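Local structure of ATP-dependent DNA helicase uvsW (Enterobacteria phage T4, 2OCA) at residues D347-V352 with N416-V421; F351-H356 with I401-G406; V420-G425 with A449-L454. The protein couples ATP hydrolysis to 3'-5' unwinding of duplex DNA and drives branch migration of Holliday junctions in recombination-dependent DNA repair and the reorganization of stalled replication forks. The protein carries 1 engineered substitution. All coordinates share one frame; numbering follows the deposited sequence.

Contact 1 (D347-V352 with N416-V421)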
loop_
_atom_site.group_PDB
_atom_site.type_symbol
_atom_site.label_atom_id
_atom_site.label_comp_id
_atom_site.label_asym_id
_atom_site.label_seq_id
_atom_site.Cartn_x
_atom_site.Cartn_y
_atom_site.Cartn_z
ATOM N N ASP A 347 11.896 15.123 10.676
ATOM C CA ASP A 347 13.301 14.765 10.801
ATOM C C ASP A 347 13.803 14.136 9.515
ATOM O O ASP A 347 14.534 13.151 9.535
ATOM C CB ASP A 347 13.500 13.804 11.973
ATOM C CG ASP A 347 13.043 14.402 13.296
ATOM O OD1 ASP A 347 13.596 15.448 13.701
ATOM O OD2 ASP A 347 12.126 13.829 13.925
ATOM N N GLU A 348 13.392 14.713 8.393
ATOM C CA GLU A 348 13.803 14.231 7.083
ATOM C C GLU A 348 14.380 15.376 6.270
ATOM O O GLU A 348 14.024 16.533 6.477
ATOM C CB GLU A 348 12.621 13.609 6.348
ATOM C CG GLU A 348 12.195 12.279 6.932
ATOM C CD GLU A 348 11.032 11.655 6.185
ATOM O OE1 GLU A 348 9.931 12.248 6.194
ATOM O OE2 GLU A 348 11.221 10.571 5.592
ATOM N N ASN A 349 15.271 15.050 5.344
ATOM C CA ASN A 349 15.917 16.055 4.516
ATOM C C ASN A 349 15.248 16.231 3.159
ATOM O O ASN A 349 14.913 15.256 2.485
ATOM C CB ASN A 349 17.390 15.693 4.331
ATOM C CG ASN A 349 18.075 15.362 5.643
ATOM O OD1 ASN A 349 18.000 16.126 6.610
ATOM N ND2 ASN A 349 18.748 14.215 5.684
ATOM N N ALA A 350 15.072 17.489 2.764
ATOM C CA ALA A 350 14.439 17.829 1.495
ATOM C C ALA A 350 15.307 18.734 0.624
ATOM O O ALA A 350 16.057 19.569 1.117
ATOM C CB ALA A 350 13.085 18.496 1.751
ATOM N N PHE A 351 15.173 18.553 -0.683
ATOM C CA PHE A 351 15.891 19.319 -1.696
ATOM C C PHE A 351 14.844 20.097 -2.491
ATOM O O PHE A 351 13.958 19.498 -3.099
ATOM C CB PHE A 351 16.588 18.359 -2.655
ATOM C CG PHE A 351 18.082 18.440 -2.644
ATOM C CD1 PHE A 351 18.789 18.447 -1.447
ATOM C CD2 PHE A 351 18.791 18.425 -3.845
ATOM C CE1 PHE A 351 20.189 18.433 -1.446
ATOM C CE2 PHE A 351 20.183 18.411 -3.859
ATOM C CZ PHE A 351 20.887 18.414 -2.657
ATOM N N VAL A 352 14.916 21.419 -2.480
ATOM C CA VAL A 352 13.966 22.195 -3.263
ATOM C C VAL A 352 14.685 22.655 -4.527
ATOM O O VAL A 352 15.588 23.483 -4.478
ATOM C CB VAL A 352 13.443 23.408 -2.488
ATOM C CG1 VAL A 352 12.523 24.232 -3.377
ATOM C CG2 VAL A 352 12.697 22.940 -1.260
ATOM N N ASN A 416 21.708 11.173 2.798
ATOM C CA ASN A 416 20.397 11.166 3.446
ATOM C C ASN A 416 19.252 11.896 2.751
ATOM O O ASN A 416 18.325 12.349 3.422
ATOM C CB ASN A 416 20.508 11.722 4.863
ATOM C CG ASN A 416 21.125 10.741 5.823
ATOM O OD1 ASN A 416 20.723 9.578 5.881
ATOM N ND2 ASN A 416 22.099 11.206 6.600
ATOM N N LEU A 417 19.285 11.998 1.428
ATOM C CA LEU A 417 18.219 12.706 0.731
ATOM C C LEU A 417 16.896 11.945 0.679
ATOM O O LEU A 417 16.763 10.959 -0.045
ATOM C CB LEU A 417 18.662 13.070 -0.684
ATOM C CG LEU A 417 17.906 14.283 -1.228
ATOM C CD1 LEU A 417 17.997 15.428 -0.225
ATOM C CD2 LEU A 417 18.477 14.692 -2.573
ATOM N N HIS A 418 15.918 12.425 1.444
ATOM C CA HIS A 418 14.596 11.805 1.517
ATOM C C HIS A 418 13.611 12.388 0.509
ATOM O O HIS A 418 12.772 11.671 -0.033
ATOM C CB HIS A 418 14.006 11.978 2.922
ATOM C CG HIS A 418 14.957 11.630 4.022
ATOM N ND1 HIS A 418 15.499 10.370 4.171
ATOM C CD2 HIS A 418 15.497 12.388 5.007
ATOM C CE1 HIS A 418 16.333 10.370 5.195
ATOM N NE2 HIS A 418 16.350 11.584 5.721
ATOM N N HIS A 419 13.712 13.689 0.262
ATOM C CA HIS A 419 12.798 14.348 -0.658
ATOM C C HIS A 419 13.438 15.316 -1.640
ATOM O O HIS A 419 14.434 15.969 -1.339
ATOM C CB HIS A 419 11.743 15.097 0.138
ATOM C CG HIS A 419 11.028 14.241 1.133
ATOM N ND1 HIS A 419 9.938 13.467 0.804
ATOM C CD2 HIS A 419 11.260 14.027 2.448
ATOM C CE1 HIS A 419 9.525 12.815 1.874
ATOM N NE2 HIS A 419 10.311 13.136 2.886
ATOM N N VAL A 420 12.848 15.392 -2.825
ATOM C CA VAL A 420 13.293 16.304 -3.870
ATOM C C VAL A 420 12.014 16.962 -4.384
ATOM O O VAL A 420 11.138 16.299 -4.933
ATOM C CB VAL A 420 14.005 15.556 -5.022
ATOM C CG1 VAL A 420 14.408 16.532 -6.110
ATOM C CG2 VAL A 420 15.233 14.848 -4.491
ATOM N N VAL A 421 11.904 18.267 -4.170
ATOM C CA VAL A 421 10.734 19.027 -4.596
ATOM C C VAL A 421 11.035 19.847 -5.838
ATOM O O VAL A 421 11.783 20.816 -5.770
ATOM C CB VAL A 421 10.274 19.994 -3.487
ATOM C CG1 VAL A 421 8.995 20.692 -3.900
ATOM C CG2 VAL A 421 10.097 19.236 -2.185
#
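Leu-417 lays its CD2 methyl over one face of the Phe-351 ring, 3.9 Å from the ring centroid and offset toward the rim, a CH-pi contact. Its CG stands anti to the backbone N (chi1 -155°), which swings both methyls back to the ring although CB points away from strand 349-352. Val-420 CG2 packs near Phe-351 CB on the same side, whereas Ala-350, Val-352, His-419 and Val-421 occupy the reverse face, where helix 330-344 meets Val-352, His-419 and Val-421.

Beneath these side chains strands 349-352 and 417-421 run parallel, their short axes 22° apart. Phe-351 N donates to His-419 O, and Val-421 N reaches Phe-351 O at 2.6 Å. Asn-349 O takes two donors, His-418 N at 3.2 Å and His-419 N at 3.0 Å; only the latter lies in the carbonyl plane.

At the start of the pair, Asn-349 turns its amide so that ND2 gives a nearly straight bond (164°) to Asn-416 O at 3.0 Å. The acceptor lies close to the amide plane, but ND2 sits above the carbonyl plane of Asn-416, so the bond misses the lone-pair directions. The same amide also bonds to Gly-396 O through ND2 and to Ile-399 N through OD1. A weak contact of His-419 NE2 with Glu-348 OE1 (3.4 Å) is doubtful, because the place of OE1 is less sure; the firmer polar partner of His-419 is Trp-452.

Both strands are central in the parallel sheet of the C-terminal RecA-like helicase domain. The chemistry implies two zones: apolar packing round Phe-351 and between Val-352 and Val-421, and a polar start of the strands, where bonds to both oxygen and nitrogen of the Asn-349 amide would fix its rotation.

Contact 2 (F351-H356 with I401-G406); sequences FVMFKH and IVASYG
Strands 351-354 and 401-404 run parallel with their short axes 4.8 Å apart at closest approach and 30° between their directions, neighbours in the sheet of the C-terminal RecA-like helicase domain. Val-352 N donates to Ile-401 O, Ala-403 N to Val-352 O, and Phe-354 N to Ala-403 O, the last in the carbonyl plane. Tyr-405 N adds a weak bond to Phe-354 O where the second strand gives way to helix 405-410.

Phe-351 and Ile-401 lie side by side and point the same way. Ile-401 presents CG1 to the CE1-CD1 side of the ring, with CG1-CE1 at 3.2 Å and CG2 close behind; Val-377 of the next strand packs on Ile-401 in turn. Met-353 follows on this face of the sheet. Its CB sits over the face of the Tyr-405 ring, 3.9 Å from the centroid, while SD makes an oblique Met-aromatic contact at 5.2 Å from that centroid. The chain bends at chi2 (-60°) and chi3, and the terminal CE thereby turns back to lie 4.3 Å from Ala-403 CB. The phenol OH of Tyr-405 bonds to His-424 O, which ties the start of helix 405-410 to the loop after strand 417-422.

Val-352 and Val-402 line the reverse face, where helix 330-344 covers Val-352. Phe-354 has CG between its backbone N and carbonyl carbon (chi1 69°), a rotation that brings the ring across to the neighbouring strand. Val-402 CG1 approaches the edge of this ring, 3.5 Å from CD1. Over one ring face lies the Ser-404 backbone, and Ser-404 CB makes an off-centre CH-pi contact. Ser-404 is also the N-cap of helix 405-410: its OG accepts a weak hydrogen bond from Val-407 N.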
loop_
_atom_site.group_PDB
_atom_site.type_symbol
_atom_site.label_atom_id
_atom_site.label_comp_id
_atom_site.label_asym_id
_atom_site.label_seq_id
_atom_site.Cartn_x
_atom_site.Cartn_y
_atom_site.Cartn_z
ATOM N N PHE A 351 15.173 18.553 -0.683
ATOM C CA PHE A 351 15.891 19.319 -1.696
ATOM C C PHE A 351 14.844 20.097 -2.491
ATOM O O PHE A 351 13.958 19.498 -3.099
ATOM C CB PHE A 351 16.588 18.359 -2.655
ATOM C CG PHE A 351 18.082 18.440 -2.644
ATOM C CD1 PHE A 351 18.789 18.447 -1.447
ATOM C CD2 PHE A 351 18.791 18.425 -3.845
ATOM C CE1 PHE A 351 20.189 18.433 -1.446
ATOM C CE2 PHE A 351 20.183 18.411 -3.859
ATOM C CZ PHE A 351 20.887 18.414 -2.657
ATOM N N VAL A 352 14.916 21.419 -2.480
ATOM C CA VAL A 352 13.966 22.195 -3.263
ATOM C C VAL A 352 14.685 22.655 -4.527
ATOM O O VAL A 352 15.588 23.483 -4.478
ATOM C CB VAL A 352 13.443 23.408 -2.488
ATOM C CG1 VAL A 352 12.523 24.232 -3.377
ATOM C CG2 VAL A 352 12.697 22.940 -1.260
ATOM N N MET A 353 14.287 22.097 -5.661
ATOM C CA MET A 353 14.908 22.436 -6.927
ATOM C C MET A 353 14.295 23.657 -7.566
ATOM O O MET A 353 13.078 23.768 -7.680
ATOM C CB MET A 353 14.795 21.272 -7.913
ATOM C CG MET A 353 15.339 19.955 -7.406
ATOM S SD MET A 353 17.079 20.048 -6.991
ATOM C CE MET A 353 16.981 20.583 -5.254
ATOM N N PHE A 354 15.151 24.574 -7.990
ATOM C CA PHE A 354 14.694 25.774 -8.666
ATOM C C PHE A 354 15.627 26.049 -9.839
ATOM O O PHE A 354 16.742 25.525 -9.902
ATOM C CB PHE A 354 14.683 26.975 -7.722
ATOM C CG PHE A 354 16.042 27.432 -7.316
ATOM C CD1 PHE A 354 16.557 27.095 -6.072
ATOM C CD2 PHE A 354 16.821 28.192 -8.187
ATOM C CE1 PHE A 354 17.831 27.509 -5.695
ATOM C CE2 PHE A 354 18.096 28.611 -7.823
ATOM C CZ PHE A 354 18.605 28.270 -6.573
ATOM N N LYS A 355 15.162 26.871 -10.769
ATOM C CA LYS A 355 15.951 27.222 -11.936
ATOM C C LYS A 355 16.493 28.651 -11.823
ATOM O O LYS A 355 17.702 28.864 -11.875
ATOM C CB LYS A 355 15.098 27.080 -13.193
ATOM C CG LYS A 355 15.810 27.468 -14.461
ATOM C CD LYS A 355 14.854 27.461 -15.639
ATOM C CE LYS A 355 15.549 27.901 -16.919
ATOM N NZ LYS A 355 14.608 27.960 -18.074
ATOM N N HIS A 356 15.605 29.625 -11.647
ATOM C CA HIS A 356 16.023 31.020 -11.537
ATOM C C HIS A 356 16.289 31.470 -10.105
ATOM O O HIS A 356 15.476 31.245 -9.212
ATOM C CB HIS A 356 14.986 31.938 -12.195
ATOM C CG HIS A 356 14.800 31.681 -13.660
ATOM N ND1 HIS A 356 13.787 30.892 -14.157
ATOM C CD2 HIS A 356 15.525 32.081 -14.731
ATOM C CE1 HIS A 356 13.893 30.815 -15.472
ATOM N NE2 HIS A 356 14.940 31.527 -15.845
ATOM N N ILE A 401 17.459 21.943 1.922
ATOM C CA ILE A 401 18.470 22.612 1.134
ATOM C C ILE A 401 17.843 23.062 -0.182
ATOM O O ILE A 401 17.265 22.259 -0.914
ATOM C CB ILE A 401 19.700 21.686 0.912
ATOM C CG1 ILE A 401 19.993 21.525 -0.572
ATOM C CG2 ILE A 401 19.481 20.353 1.594
ATOM C CD1 ILE A 401 20.661 22.729 -1.173
ATOM N N VAL A 402 17.937 24.365 -0.446
ATOM C CA VAL A 402 17.402 24.979 -1.659
ATOM C C VAL A 402 18.513 25.103 -2.700
ATOM O O VAL A 402 19.383 25.955 -2.578
ATOM C CB VAL A 402 16.875 26.379 -1.360
ATOM C CG1 VAL A 402 16.303 26.995 -2.615
ATOM C CG2 VAL A 402 15.836 26.314 -0.271
ATOM N N ALA A 403 18.486 24.264 -3.728
ATOM C CA ALA A 403 19.532 24.310 -4.739
ATOM C C ALA A 403 18.989 24.399 -6.153
ATOM O O ALA A 403 17.790 24.288 -6.369
ATOM C CB ALA A 403 20.425 23.091 -4.608
ATOM N N SER A 404 19.882 24.610 -7.113
ATOM C CA SER A 404 19.484 24.698 -8.508
ATOM C C SER A 404 19.779 23.351 -9.160
ATOM O O SER A 404 20.597 22.582 -8.652
ATOM C CB SER A 404 20.260 25.804 -9.222
ATOM O OG SER A 404 21.594 25.410 -9.463
ATOM N N TYR A 405 19.113 23.064 -10.279
ATOM C CA TYR A 405 19.316 21.790 -10.964
ATOM C C TYR A 405 20.777 21.597 -11.306
ATOM O O TYR A 405 21.260 20.463 -11.364
ATOM C CB TYR A 405 18.466 21.697 -12.238
ATOM C CG TYR A 405 16.968 21.655 -11.984
ATOM C CD1 TYR A 405 16.176 22.795 -12.151
ATOM C CD2 TYR A 405 16.346 20.481 -11.564
ATOM C CE1 TYR A 405 14.802 22.765 -11.906
ATOM C CE2 TYR A 405 14.971 20.441 -11.316
ATOM C CZ TYR A 405 14.208 21.586 -11.490
ATOM O OH TYR A 405 12.852 21.551 -11.243
ATOM N N GLY A 406 21.477 22.706 -11.525
ATOM C CA GLY A 406 22.888 22.630 -11.853
ATOM C C GLY A 406 23.672 22.024 -10.708
ATOM O O GLY A 406 24.271 20.958 -10.839
#

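Contact 3 (V420-G425 with A449-L454)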
loop_
_atom_site.group_PDB
_atom_site.type_symbol
_atom_site.label_atom_id
_atom_site.label_comp_id
_atom_site.label_asym_id
_atom_site.label_seq_id
_atom_site.Cartn_x
_atom_site.Cartn_y
_atom_site.Cartn_z
ATOM N N VAL A 420 12.848 15.392 -2.825
ATOM C CA VAL A 420 13.293 16.304 -3.870
ATOM C C VAL A 420 12.014 16.962 -4.384
ATOM O O VAL A 420 11.138 16.299 -4.933
ATOM C CB VAL A 420 14.005 15.556 -5.022
ATOM C CG1 VAL A 420 14.408 16.532 -6.110
ATOM C CG2 VAL A 420 15.233 14.848 -4.491
ATOM N N VAL A 421 11.904 18.267 -4.170
ATOM C CA VAL A 421 10.734 19.027 -4.596
ATOM C C VAL A 421 11.035 19.847 -5.838
ATOM O O VAL A 421 11.783 20.816 -5.770
ATOM C CB VAL A 421 10.274 19.994 -3.487
ATOM C CG1 VAL A 421 8.995 20.692 -3.900
ATOM C CG2 VAL A 421 10.097 19.236 -2.185
ATOM N N LEU A 422 10.461 19.460 -6.969
ATOM C CA LEU A 422 10.680 20.196 -8.209
ATOM C C LEU A 422 9.828 21.461 -8.166
ATOM O O LEU A 422 8.643 21.428 -8.482
ATOM C CB LEU A 422 10.275 19.345 -9.410
ATOM C CG LEU A 422 10.862 17.937 -9.482
ATOM C CD1 LEU A 422 10.432 17.261 -10.779
ATOM C CD2 LEU A 422 12.383 18.020 -9.392
ATOM N N ALA A 423 10.433 22.577 -7.774
ATOM C CA ALA A 423 9.704 23.836 -7.675
ATOM C C ALA A 423 9.547 24.477 -9.044
ATOM O O ALA A 423 8.726 25.378 -9.224
ATOM C CB ALA A 423 10.418 24.780 -6.734
ATOM N N HIS A 424 10.344 24.022 -10.002
ATOM C CA HIS A 424 10.256 24.545 -11.351
ATOM C C HIS A 424 9.920 23.367 -12.251
ATOM O O HIS A 424 10.804 22.661 -12.745
ATOM C CB HIS A 424 11.580 25.169 -11.793
ATOM C CG HIS A 424 11.466 25.993 -13.039
ATOM N ND1 HIS A 424 11.134 27.330 -13.021
ATOM C CD2 HIS A 424 11.606 25.657 -14.344
ATOM C CE1 HIS A 424 11.076 27.785 -14.260
ATOM N NE2 HIS A 424 11.358 26.790 -15.082
ATOM N N GLY A 425 8.620 23.154 -12.439
ATOM C CA GLY A 425 8.148 22.070 -13.271
ATOM C C GLY A 425 8.976 21.917 -14.525
ATOM O O GLY A 425 9.357 22.900 -15.163
ATOM N N ALA A 449 14.065 7.688 -2.039
ATOM C CA ALA A 449 13.657 9.069 -1.904
ATOM C C ALA A 449 12.404 9.279 -2.746
ATOM O O ALA A 449 12.193 8.606 -3.758
ATOM C CB ALA A 449 14.773 9.986 -2.380
ATOM N N THR A 450 11.566 10.207 -2.313
ATOM C CA THR A 450 10.354 10.514 -3.048
ATOM C C THR A 450 10.489 11.889 -3.715
ATOM O O THR A 450 10.920 12.864 -3.088
ATOM C CB THR A 450 9.121 10.488 -2.122
ATOM O OG1 THR A 450 8.257 11.587 -2.436
ATOM C CG2 THR A 450 9.548 10.566 -0.669
ATOM N N VAL A 451 10.141 11.942 -4.999
ATOM C CA VAL A 451 10.205 13.168 -5.781
ATOM C C VAL A 451 8.831 13.801 -5.900
ATOM O O VAL A 451 7.889 13.177 -6.372
ATOM C CB VAL A 451 10.714 12.890 -7.201
ATOM C CG1 VAL A 451 10.663 14.156 -8.030
ATOM C CG2 VAL A 451 12.117 12.339 -7.141
ATOM N N TRP A 452 8.718 15.049 -5.483
ATOM C CA TRP A 452 7.446 15.745 -5.574
ATOM C C TRP A 452 7.350 16.530 -6.865
ATOM O O TRP A 452 7.948 17.591 -7.000
ATOM C CB TRP A 452 7.283 16.679 -4.392
ATOM C CG TRP A 452 7.363 15.943 -3.116
ATOM C CD1 TRP A 452 8.491 15.453 -2.519
ATOM C CD2 TRP A 452 6.271 15.584 -2.272
ATOM N NE1 TRP A 452 8.168 14.816 -1.350
ATOM C CE2 TRP A 452 6.809 14.880 -1.171
ATOM C CE3 TRP A 452 4.884 15.784 -2.339
ATOM C CZ2 TRP A 452 6.012 14.380 -0.141
ATOM C CZ3 TRP A 452 4.093 15.288 -1.324
ATOM C CH2 TRP A 452 4.660 14.591 -0.233
ATOM N N ASP A 453 6.600 15.990 -7.818
ATOM C CA ASP A 453 6.412 16.642 -9.100
ATOM C C ASP A 453 5.183 17.554 -9.027
ATOM O O ASP A 453 4.049 17.082 -9.028
ATOM C CB ASP A 453 6.244 15.584 -10.199
ATOM C CG ASP A 453 5.930 16.193 -11.554
ATOM O OD1 ASP A 453 6.174 17.412 -11.721
ATOM O OD2 ASP A 453 5.445 15.455 -12.448
ATOM N N LEU A 454 5.415 18.860 -8.956
ATOM C CA LEU A 454 4.319 19.812 -8.866
ATOM C C LEU A 454 3.759 20.195 -10.233
ATOM O O LEU A 454 4.475 20.642 -11.130
ATOM C CB LEU A 454 4.770 21.064 -8.110
ATOM C CG LEU A 454 5.520 20.820 -6.789
ATOM C CD1 LEU A 454 5.880 22.160 -6.161
ATOM C CD2 LEU A 454 4.672 19.996 -5.813
#
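Val-420 uses both its backbone polar atoms on the neighbouring strand: its N donates to Thr-450 O at 3.2 Å, and its O receives Trp-452 N at 2.8 Å with an N-H...O angle of 162°. Leu-422 N then bonds to Trp-452 O at 3.1 Å, completing the parallel pairing.

The Trp-452 indole turns its edge toward Val-420 O, and CD1 lies 4.1 Å from Val-421 CG2; NE1 is bonded to His-419 ND1. Farther along this face, Val-421 CG1 meets Leu-454 CD1 at 4.1 Å. Leu-454 has CG anti to its carbonyl carbon (chi1 -48°), and in this setting CG lies 3.6 Å from Leu-422 O, near the end of strand 417-422. Leu-422 and Val-451 pack obliquely on the other face, CG to CG1 at 4.1 Å, with helix 431-440 covering Val-420 and Val-451. On that same face the Asp-453 carboxylate is held by a salt bridge to Arg-484 and a hydrogen bond from Tyr-488.

Strand 417-422, helix 431-440 and strand 450-457 form a beta-alpha-beta crossover, the repeating unit of the RecA-like fold in the C-terminal helicase domain.

In the fold
All three contacts lie in one seven-stranded parallel sheet, whose central order 400-404, 349-354, 417-422, 450-457 is joined successively by contacts 2, 1 and 3. Contact 1 shares strand 349-354 with contact 2 and strand 417-422 with contact 3; its centre is about 12 Å from the first and about 10 Å from the second, and contacts 2 and 3 are also about 10 Å apart. Along the chain, contacts 1 and 2 start from the same strand, and contact 2 closes before contact 3 opens. Probable hydrogen bonds between contacts include Met-353 N to Val-421 O and His-418 O with Thr-450 N. Together they pair four adjacent strands of the sheet at the core of the C-terminal RecA-like domain.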